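Local coordinates for protein fructose-1,6-bisphosphatase/inositol-1-monophosphatase (Thermotoga maritima, PDB 2P3V) that removes phosphate from fructose 1,6-bisphosphate, inositol-1-phosphate and several other phosphomonoesters, using magnesium as cofactor, at residues P80-I85 with L174-L179; A141-C146 with E165-R170; G151-F156 with V193-N198. One frame throughout, in Å; residues are numbered along the deposited sequence.

Contact 1: residues P80-I85 with L174-L179; sequences PIDGTI and LGSAAL. With SRT (S,R meso-tartaric acid), chain E.
The carboxylate of Asp82 reaches across to the first turn of helix 177-186 and meets two consecutive backbone N-H groups. Ala178 N gives Asp82 OD2 a short, nearly straight bond, 2.6 Å with 170° at the hydrogen, arriving on the syn side but tilted from the carboxylate plane. Ala177 N reaches Asp82 OD1 more weakly, at 3.2 Å and 131°. With CG anti to the backbone N (chi1 -177°), the acid group is brought to the helix, whose small alanines let it come close. One residue back, Ser176 OG donates to Asp82 O (2.9 Å) from well above the carbonyl plane, and also bonds Ser95 OG on strand 95-102. Behind this, Gly83 CA lies 3.2 Å from Gly175 O; a side chain on Gly83 would collide with that oxygen, and both residues adopt backbone angles suited to glycine. In place of Asp82, an alanine would probably leave the N-H groups of Ala177 and Ala178 without their carboxylate acceptor, and a likely metal site without one of its oxygen donors. Asp82, in the family's Asp-Pro-Ile-Asp-Gly-Thr signature, probably binds the second magnesium ion, and the helix-start N-H groups, Ala178 N above all, are likely to fix its carboxylate's rotation.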
loop_
_atom_site.group_PDB
_atom_site.type_symbol
_atom_site.label_atom_id
_atom_site.label_comp_id
_atom_site.label_asym_id
_atom_site.label_seq_id
_atom_site.Cartn_x
_atom_site.Cartn_y
_atom_site.Cartn_z
ATOM N N PRO A 80 14.322 16.592 6.335
ATOM C CA PRO A 80 13.299 15.798 7.030
ATOM C C PRO A 80 11.945 15.704 6.334
ATOM O O PRO A 80 11.301 14.657 6.385
ATOM C CB PRO A 80 13.214 16.470 8.398
ATOM C CG PRO A 80 13.620 17.894 8.095
ATOM C CD PRO A 80 14.792 17.696 7.189
ATOM N N ILE A 81 11.503 16.789 5.701
ATOM C CA ILE A 81 10.219 16.784 4.993
ATOM C C ILE A 81 10.204 17.735 3.801
ATOM O O ILE A 81 10.214 18.955 3.969
ATOM C CB ILE A 81 9.040 17.213 5.898
ATOM C CG1 ILE A 81 8.985 16.355 7.149
ATOM C CG2 ILE A 81 7.720 17.091 5.129
ATOM C CD1 ILE A 81 7.849 16.751 8.090
ATOM N N ASP A 82 10.182 17.187 2.594
ATOM C CA ASP A 82 10.131 18.034 1.415
ATOM C C ASP A 82 8.666 18.014 0.977
ATOM O O ASP A 82 8.141 16.970 0.601
ATOM C CB ASP A 82 11.041 17.478 0.331
ATOM C CG ASP A 82 11.077 18.354 -0.899
ATOM O OD1 ASP A 82 10.279 19.312 -0.959
ATOM O OD2 ASP A 82 11.894 18.083 -1.809
ATOM N N GLY A 83 8.009 19.167 1.049
ATOM C CA GLY A 83 6.602 19.257 0.705
ATOM C C GLY A 83 5.839 19.380 2.014
ATOM O O GLY A 83 4.755 18.821 2.196
ATOM N N THR A 84 6.434 20.123 2.940
ATOM C CA THR A 84 5.860 20.342 4.255
ATOM C C THR A 84 4.416 20.799 4.137
ATOM O O THR A 84 3.541 20.357 4.890
ATOM C CB THR A 84 6.653 21.402 5.025
ATOM O OG1 THR A 84 8.046 21.282 4.704
ATOM C CG2 THR A 84 6.469 21.204 6.528
ATOM N N ILE A 85 4.165 21.690 3.188
ATOM C CA ILE A 85 2.818 22.192 2.979
ATOM C C ILE A 85 1.883 21.044 2.628
ATOM O O ILE A 85 0.805 20.910 3.224
ATOM C CB ILE A 85 2.796 23.249 1.872
ATOM C CG1 ILE A 85 3.604 24.471 2.338
ATOM C CG2 ILE A 85 1.349 23.601 1.501
ATOM C CD1 ILE A 85 3.669 25.612 1.325
ATOM N N LEU A 174 3.253 19.401 -8.386
ATOM C CA LEU A 174 3.042 18.370 -7.368
ATOM C C LEU A 174 3.285 18.754 -5.925
ATOM O O LEU A 174 2.641 18.211 -5.022
ATOM C CB LEU A 174 3.897 17.152 -7.709
ATOM C CG LEU A 174 3.737 16.638 -9.138
ATOM C CD1 LEU A 174 4.743 15.539 -9.369
ATOM C CD2 LEU A 174 2.315 16.139 -9.364
ATOM N N GLY A 175 4.239 19.648 -5.694
ATOM C CA GLY A 175 4.492 20.088 -4.333
ATOM C C GLY A 175 5.599 19.474 -3.489
ATOM O O GLY A 175 5.662 19.748 -2.284
ATOM N N SER A 176 6.448 18.633 -4.080
ATOM C CA SER A 176 7.581 18.046 -3.355
ATOM C C SER A 176 8.773 18.043 -4.319
ATOM O O SER A 176 8.842 17.223 -5.220
ATOM C CB SER A 176 7.259 16.622 -2.886
ATOM O OG SER A 176 8.329 16.088 -2.112
ATOM N N ALA A 177 9.713 18.959 -4.129
ATOM C CA ALA A 177 10.857 19.083 -5.034
ATOM C C ALA A 177 11.682 17.838 -5.298
ATOM O O ALA A 177 11.889 17.474 -6.459
ATOM C CB ALA A 177 11.769 20.200 -4.557
ATOM N N ALA A 178 12.165 17.194 -4.237
ATOM C CA ALA A 178 12.997 15.996 -4.373
ATOM C C ALA A 178 12.299 14.898 -5.168
ATOM O O ALA A 178 12.863 14.315 -6.092
ATOM C CB ALA A 178 13.383 15.478 -3.000
ATOM N N LEU A 179 11.057 14.633 -4.803
ATOM C CA LEU A 179 10.261 13.608 -5.448
ATOM C C LEU A 179 10.108 13.880 -6.945
ATOM O O LEU A 179 10.335 13.003 -7.783
ATOM C CB LEU A 179 8.892 13.574 -4.771
ATOM C CG LEU A 179 7.884 12.513 -5.172
ATOM C CD1 LEU A 179 8.422 11.139 -4.842
ATOM C CD2 LEU A 179 6.601 12.764 -4.428
HETATM O O1 SRT E . 9.612 23.583 -5.690
HETATM O O11 SRT E . 10.675 23.975 -3.645
HETATM C C1 SRT E . 9.682 23.966 -4.398
HETATM C C2 SRT E . 8.296 24.414 -3.910
HETATM O O2 SRT E . 8.525 24.803 -2.576
HETATM C C3 SRT E . 7.276 23.208 -3.999
HETATM O O3 SRT E . 7.111 22.673 -5.368
HETATM C C4 SRT E . 5.930 23.726 -3.501
HETATM O O4 SRT E . 5.881 23.705 -2.192
HETATM O O41 SRT E . 5.039 24.087 -4.219
#

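Contact 2: residues A141-C146 with E165-R170; sequences ASLEEC and EKRTRR. With SRT (S,R meso-tartaric acid), chain F.
Arg169 lays one face of its guanidinium over Glu145 CA, which stands 3.6 Å above the plane, toward the rim. Its chain leaves with CG anti to the carbonyl carbon (chi1 -77°) and runs extended to NE, which is buried here without a polar partner; CG passes 3.2 Å from Glu144 O, while NH1 bonds His89 of the second subunit. The neighbouring guanidinium, of Arg170, works by its edge: NE gives tartrate O4 a 3.0 Å bond, and NH1 turns back to Arg169 O, which lies in the guanidinium plane. Arginine suits both places, having a flat surface to lay on backbone and several N-H groups for separate acceptors. Between the backbones, Arg169 N donates to Cys146 O at 3.0 Å, and Thr168 CA makes a C-H...O contact of 3.2 Å with Leu143 O. Leu143 packs its CB against Arg167 O and Thr168 CG2, and a water joins Glu144 OE2 to Arg167 O. The two loops lead into the parallel neighbouring strands 147-150 and 170-172, joined through helix 157-164 as a beta-alpha-beta crossover. Helix 239-252 borders the contact, with Glu241 beside Leu143 and Val245 beside Arg167.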
loop_
_atom_site.group_PDB
_atom_site.type_symbol
_atom_site.label_atom_id
_atom_site.label_comp_id
_atom_site.label_asym_id
_atom_site.label_seq_id
_atom_site.Cartn_x
_atom_site.Cartn_y
_atom_site.Cartn_z
ATOM N N ALA A 141 11.006 12.314 -27.225
ATOM C CA ALA A 141 11.934 13.219 -27.908
ATOM C C ALA A 141 11.443 14.616 -28.302
ATOM O O ALA A 141 12.249 15.465 -28.689
ATOM C CB ALA A 141 12.501 12.517 -29.138
ATOM N N SER A 142 10.139 14.857 -28.210
ATOM C CA SER A 142 9.564 16.158 -28.563
ATOM C C SER A 142 8.522 16.619 -27.533
ATOM O O SER A 142 7.839 15.800 -26.924
ATOM C CB SER A 142 8.942 16.073 -29.952
ATOM O OG SER A 142 8.221 14.861 -30.093
ATOM N N LEU A 143 8.393 17.928 -27.348
ATOM C CA LEU A 143 7.461 18.453 -26.357
ATOM C C LEU A 143 5.985 18.078 -26.506
ATOM O O LEU A 143 5.295 17.962 -25.499
ATOM C CB LEU A 143 7.601 19.976 -26.251
ATOM C CG LEU A 143 8.924 20.479 -25.653
ATOM C CD1 LEU A 143 8.855 21.980 -25.416
ATOM C CD2 LEU A 143 9.197 19.772 -24.342
ATOM N N GLU A 144 5.499 17.875 -27.730
ATOM C CA GLU A 144 4.090 17.510 -27.924
ATOM C C GLU A 144 3.707 16.276 -27.117
ATOM O O GLU A 144 2.534 16.049 -26.822
ATOM C CB GLU A 144 3.776 17.231 -29.399
ATOM C CG GLU A 144 4.156 18.343 -30.338
ATOM C CD GLU A 144 5.635 18.326 -30.656
ATOM O OE1 GLU A 144 6.035 17.552 -31.556
ATOM O OE2 GLU A 144 6.394 19.074 -30.000
ATOM N N GLU A 145 4.695 15.468 -26.765
ATOM C CA GLU A 145 4.424 14.270 -25.997
ATOM C C GLU A 145 5.094 14.268 -24.639
ATOM O O GLU A 145 5.403 13.204 -24.092
ATOM C CB GLU A 145 4.853 13.050 -26.792
ATOM C CG GLU A 145 5.987 13.332 -27.728
ATOM C CD GLU A 145 6.119 12.267 -28.785
ATOM O OE1 GLU A 145 6.997 12.419 -29.664
ATOM O OE2 GLU A 145 5.345 11.280 -28.736
ATOM N N CYS A 146 5.304 15.461 -24.090
ATOM C CA CYS A 146 5.930 15.588 -22.786
ATOM C C CYS A 146 5.036 16.167 -21.731
ATOM O O CYS A 146 4.205 17.029 -22.000
ATOM C CB CYS A 146 7.166 16.478 -22.837
ATOM S SG CYS A 146 8.577 15.710 -23.559
ATOM N N GLU A 165 2.363 25.302 -21.512
ATOM C CA GLU A 165 1.112 24.579 -21.717
ATOM C C GLU A 165 0.728 24.534 -23.198
ATOM O O GLU A 165 0.032 23.622 -23.645
ATOM C CB GLU A 165 -0.003 25.239 -20.892
ATOM C CG GLU A 165 -1.150 24.314 -20.475
ATOM C CD GLU A 165 -0.681 23.070 -19.723
ATOM O OE1 GLU A 165 -0.135 22.152 -20.371
ATOM O OE2 GLU A 165 -0.853 23.013 -18.484
ATOM N N LYS A 166 1.206 25.512 -23.960
ATOM C CA LYS A 166 0.908 25.584 -25.383
ATOM C C LYS A 166 1.625 24.513 -26.200
ATOM O O LYS A 166 1.076 23.999 -27.173
ATOM C CB LYS A 166 1.299 26.956 -25.935
ATOM C CG LYS A 166 0.817 28.124 -25.101
ATOM C CD LYS A 166 1.045 29.447 -25.820
ATOM C CE LYS A 166 0.772 30.645 -24.905
ATOM N NZ LYS A 166 -0.612 30.668 -24.334
ATOM N N ARG A 167 2.847 24.170 -25.805
ATOM C CA ARG A 167 3.629 23.196 -26.560
ATOM C C ARG A 167 3.854 21.811 -25.957
ATOM O O ARG A 167 4.639 21.026 -26.488
ATOM C CB ARG A 167 4.971 23.826 -26.957
ATOM C CG ARG A 167 5.392 24.997 -26.083
ATOM C CD ARG A 167 6.308 25.970 -26.818
ATOM N NE ARG A 167 7.476 25.314 -27.398
ATOM C CZ ARG A 167 8.588 25.946 -27.772
ATOM N NH1 ARG A 167 8.692 27.264 -27.629
ATOM N NH2 ARG A 167 9.608 25.260 -28.277
ATOM N N THR A 168 3.156 21.496 -24.870
ATOM C CA THR A 168 3.295 20.182 -24.245
ATOM C C THR A 168 1.935 19.583 -23.952
ATOM O O THR A 168 0.911 20.215 -24.201
ATOM C CB THR A 168 4.087 20.252 -22.913
ATOM O OG1 THR A 168 3.428 21.137 -21.998
ATOM C CG2 THR A 168 5.492 20.739 -23.162
ATOM N N ARG A 169 1.925 18.357 -23.437
ATOM C CA ARG A 169 0.671 17.704 -23.087
ATOM C C ARG A 169 0.079 18.353 -21.844
ATOM O O ARG A 169 -1.063 18.813 -21.853
ATOM C CB ARG A 169 0.892 16.225 -22.804
ATOM C CG ARG A 169 1.062 15.405 -24.036
ATOM C CD ARG A 169 1.155 13.945 -23.695
ATOM N NE ARG A 169 1.132 13.135 -24.904
ATOM C CZ ARG A 169 1.545 11.877 -24.957
ATOM N NH1 ARG A 169 2.014 11.292 -23.860
ATOM N NH2 ARG A 169 1.495 11.210 -26.104
ATOM N N ARG A 170 0.867 18.385 -20.774
ATOM C CA ARG A 170 0.432 18.970 -19.512
ATOM C C ARG A 170 1.625 19.449 -18.699
ATOM O O ARG A 170 2.758 19.051 -18.945
ATOM C CB ARG A 170 -0.318 17.924 -18.681
ATOM C CG ARG A 170 -1.614 17.412 -19.281
ATOM C CD ARG A 170 -2.752 18.411 -19.121
ATOM N NE ARG A 170 -4.033 17.831 -19.522
ATOM C CZ ARG A 170 -4.362 17.554 -20.777
ATOM N NH1 ARG A 170 -3.507 17.813 -21.752
ATOM N NH2 ARG A 170 -5.533 17.009 -21.054
HETATM O O1 SRT F . -9.208 15.732 -18.042
HETATM O O11 SRT F . -8.088 13.760 -17.467
HETATM C C1 SRT F . -8.145 14.993 -17.643
HETATM C C2 SRT F . -6.912 15.904 -17.426
HETATM O O2 SRT F . -5.884 15.024 -17.024
HETATM C C3 SRT F . -7.207 17.014 -16.326
HETATM O O3 SRT F . -8.339 17.910 -16.673
HETATM C C4 SRT F . -5.935 17.854 -16.194
HETATM O O4 SRT F . -5.798 18.624 -17.216
HETATM O O41 SRT F . -5.177 17.819 -15.275
HETATM O O HOH W 1 5.286 21.253 -28.942
#

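Contact 3: residues G151-F156 with V193-N198; sequences GSYVDF and VTWRIN. With SRT (S,R meso-tartaric acid), chain E.
Gly151 N makes a weak 3.3 Å bond to Val193 O where the parallel strands 147-150 and 191-194 run out; beyond it the chains part, and segment 151-156 turns back on itself through Phe156 N to Tyr153 O. Glycine suits Gly151, since a CB there would run into Tyr153 OH as placed. Tyr153 fills the space between the chains: Trp195 O and Gly151 C lie over opposite faces of its ring, and Trp195 CB makes a CH-pi contact 4.0 Å from the centroid. Tyr153 OH and Thr194 OG1 are hydrogen-bonded, either a possible donor, at a doubtfully short 2.4 Å. In the layered alpha/beta fold of this superfamily, loops after strands of the five-stranded sheet contribute one side of the active site; here Ser152 OG bonds tartrate O41 weakly, and Arg196 probably binds substrate. Farther along, Phe156 forms an offset stack with the five-membered ring of Trp195, centroids 4.9 Å apart and planes at 19°. Phe156 CG lies anti to the backbone N (chi1 179°), bringing the ring edge to Val193, with Phe156 CZ 3.6 Å from Val193 CG1. Arg196 CG, a methylene suited to aromatic packing, is centred over the other indole face.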
loop_
_atom_site.group_PDB
_atom_site.type_symbol
_atom_site.label_atom_id
_atom_site.label_comp_id
_atom_site.label_asym_id
_atom_site.label_seq_id
_atom_site.Cartn_x
_atom_site.Cartn_y
_atom_site.Cartn_z
ATOM N N GLY A 151 8.008 23.994 -9.857
ATOM C CA GLY A 151 7.652 24.300 -8.489
ATOM C C GLY A 151 6.756 25.525 -8.464
ATOM O O GLY A 151 6.493 26.131 -9.505
ATOM N N SER A 152 6.277 25.883 -7.276
ATOM C CA SER A 152 5.419 27.046 -7.123
ATOM C C SER A 152 6.265 28.280 -6.804
ATOM O O SER A 152 6.633 28.511 -5.650
ATOM C CB SER A 152 4.393 26.796 -6.019
ATOM O OG SER A 152 3.459 25.809 -6.426
ATOM N N TYR A 153 6.573 29.058 -7.843
ATOM C CA TYR A 153 7.384 30.267 -7.713
ATOM C C TYR A 153 6.631 31.494 -8.228
ATOM O O TYR A 153 6.164 31.527 -9.372
ATOM C CB TYR A 153 8.697 30.097 -8.484
ATOM C CG TYR A 153 9.317 28.730 -8.290
ATOM C CD1 TYR A 153 9.621 28.253 -7.011
ATOM C CD2 TYR A 153 9.553 27.888 -9.378
ATOM C CE1 TYR A 153 10.138 26.969 -6.819
ATOM C CE2 TYR A 153 10.071 26.601 -9.196
ATOM C CZ TYR A 153 10.359 26.149 -7.916
ATOM O OH TYR A 153 10.866 24.884 -7.736
ATOM N N VAL A 154 6.512 32.502 -7.373
ATOM C CA VAL A 154 5.812 33.721 -7.735
ATOM C C VAL A 154 6.426 34.342 -8.979
ATOM O O VAL A 154 7.649 34.419 -9.106
ATOM C CB VAL A 154 5.857 34.742 -6.584
ATOM C CG1 VAL A 154 5.066 35.984 -6.954
ATOM C CG2 VAL A 154 5.299 34.118 -5.323
ATOM N N ASP A 155 5.564 34.765 -9.898
ATOM C CA ASP A 155 5.979 35.402 -11.143
ATOM C C ASP A 155 6.669 34.489 -12.154
ATOM O O ASP A 155 6.873 34.877 -13.308
ATOM C CB ASP A 155 6.880 36.599 -10.835
ATOM C CG ASP A 155 6.167 37.662 -10.034
ATOM O OD1 ASP A 155 5.093 38.112 -10.486
ATOM O OD2 ASP A 155 6.675 38.041 -8.957
ATOM N N PHE A 156 7.026 33.281 -11.735
ATOM C CA PHE A 156 7.685 32.351 -12.640
ATOM C C PHE A 156 6.750 31.254 -13.142
ATOM O O PHE A 156 6.633 31.027 -14.350
ATOM C CB PHE A 156 8.878 31.686 -11.962
ATOM C CG PHE A 156 9.587 30.702 -12.843
ATOM C CD1 PHE A 156 10.447 31.144 -13.848
ATOM C CD2 PHE A 156 9.360 29.334 -12.704
ATOM C CE1 PHE A 156 11.071 30.241 -14.704
ATOM C CE2 PHE A 156 9.978 28.427 -13.553
ATOM C CZ PHE A 156 10.834 28.882 -14.554
ATOM N N VAL A 193 11.473 21.821 -13.670
ATOM C CA VAL A 193 12.080 23.129 -13.503
ATOM C C VAL A 193 11.861 23.661 -12.095
ATOM O O VAL A 193 10.746 23.653 -11.594
ATOM C CB VAL A 193 11.482 24.118 -14.500
ATOM C CG1 VAL A 193 12.097 25.478 -14.305
ATOM C CG2 VAL A 193 11.721 23.626 -15.907
ATOM N N THR A 194 12.927 24.139 -11.465
ATOM C CA THR A 194 12.842 24.662 -10.106
ATOM C C THR A 194 13.688 25.933 -9.982
ATOM O O THR A 194 14.906 25.900 -10.134
ATOM C CB THR A 194 13.302 23.585 -9.105
ATOM O OG1 THR A 194 13.150 24.069 -7.769
ATOM C CG2 THR A 194 14.743 23.194 -9.366
ATOM N N TRP A 195 13.018 27.047 -9.705
ATOM C CA TRP A 195 13.646 28.368 -9.607
ATOM C C TRP A 195 14.100 28.771 -8.195
ATOM O O TRP A 195 13.691 28.167 -7.205
ATOM C CB TRP A 195 12.664 29.410 -10.166
ATOM C CG TRP A 195 13.238 30.770 -10.496
ATOM C CD1 TRP A 195 14.356 31.037 -11.240
ATOM C CD2 TRP A 195 12.654 32.043 -10.183
ATOM N NE1 TRP A 195 14.498 32.395 -11.415
ATOM C CE2 TRP A 195 13.470 33.035 -10.776
ATOM C CE3 TRP A 195 11.520 32.439 -9.460
ATOM C CZ2 TRP A 195 13.184 34.402 -10.672
ATOM C CZ3 TRP A 195 11.235 33.799 -9.356
ATOM C CH2 TRP A 195 12.068 34.765 -9.960
ATOM N N ARG A 196 14.953 29.798 -8.135
ATOM C CA ARG A 196 15.511 30.352 -6.894
ATOM C C ARG A 196 15.358 29.469 -5.661
ATOM O O ARG A 196 14.612 29.812 -4.742
ATOM C CB ARG A 196 14.891 31.728 -6.604
ATOM C CG ARG A 196 15.267 32.806 -7.611
ATOM C CD ARG A 196 14.652 34.159 -7.274
ATOM N NE ARG A 196 15.094 35.188 -8.216
ATOM C CZ ARG A 196 14.680 36.455 -8.207
ATOM N NH1 ARG A 196 13.803 36.868 -7.300
ATOM N NH2 ARG A 196 15.146 37.311 -9.109
ATOM N N ILE A 197 16.073 28.347 -5.634
ATOM C CA ILE A 197 16.003 27.422 -4.502
ATOM C C ILE A 197 17.374 26.942 -4.050
ATOM O O ILE A 197 18.337 26.991 -4.814
ATOM C CB ILE A 197 15.143 26.189 -4.845
ATOM C CG1 ILE A 197 15.511 25.674 -6.241
ATOM C CG2 ILE A 197 13.660 26.537 -4.734
ATOM C CD1 ILE A 197 16.911 25.094 -6.348
ATOM N N ASN A 198 17.450 26.463 -2.811
ATOM C CA ASN A 198 18.711 25.974 -2.254
ATOM C C ASN A 198 19.257 24.753 -2.990
ATOM O O ASN A 198 18.566 23.745 -3.130
ATOM C CB ASN A 198 18.549 25.627 -0.777
ATOM C CG ASN A 198 19.837 25.120 -0.164
ATOM O OD1 ASN A 198 20.898 25.713 -0.360
ATOM N ND2 ASN A 198 19.756 24.023 0.584
HETATM O O1 SRT E . 9.612 23.583 -5.690
HETATM O O11 SRT E . 10.675 23.975 -3.645
HETATM C C1 SRT E . 9.682 23.966 -4.398
HETATM C C2 SRT E . 8.296 24.414 -3.910
HETATM O O2 SRT E . 8.525 24.803 -2.576
HETATM C C3 SRT E . 7.276 23.208 -3.999
HETATM O O3 SRT E . 7.111 22.673 -5.368
HETATM C C4 SRT E . 5.930 23.726 -3.501
HETATM O O4 SRT E . 5.881 23.705 -2.192
HETATM O O41 SRT E . 5.039 24.087 -4.219
#

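In the fold
From the N terminus, the chain first lays down residues 80-85, after strand 74-79 of the seven-stranded sheet, and contact 1 closes only when 174-179 returns at helix 177-186. Contact 2 is nested within that long loop, 141-146 meeting 165-170 around strand 147-150 and helix 157-164. Contact 3 crosses both: 151-156 leaves between the segments of contact 2, and its partner 193-198 carries the end of strand 191-194 and the loop after it. Contact 1 thus joins the turn after strand 74-79 to a helix that connects strands of the five-stranded sheet, around which contacts 2 and 3 tie loops. Contacts 1 and 3, centres about 13 Å apart, border one tartrate; all three touch the second subunit.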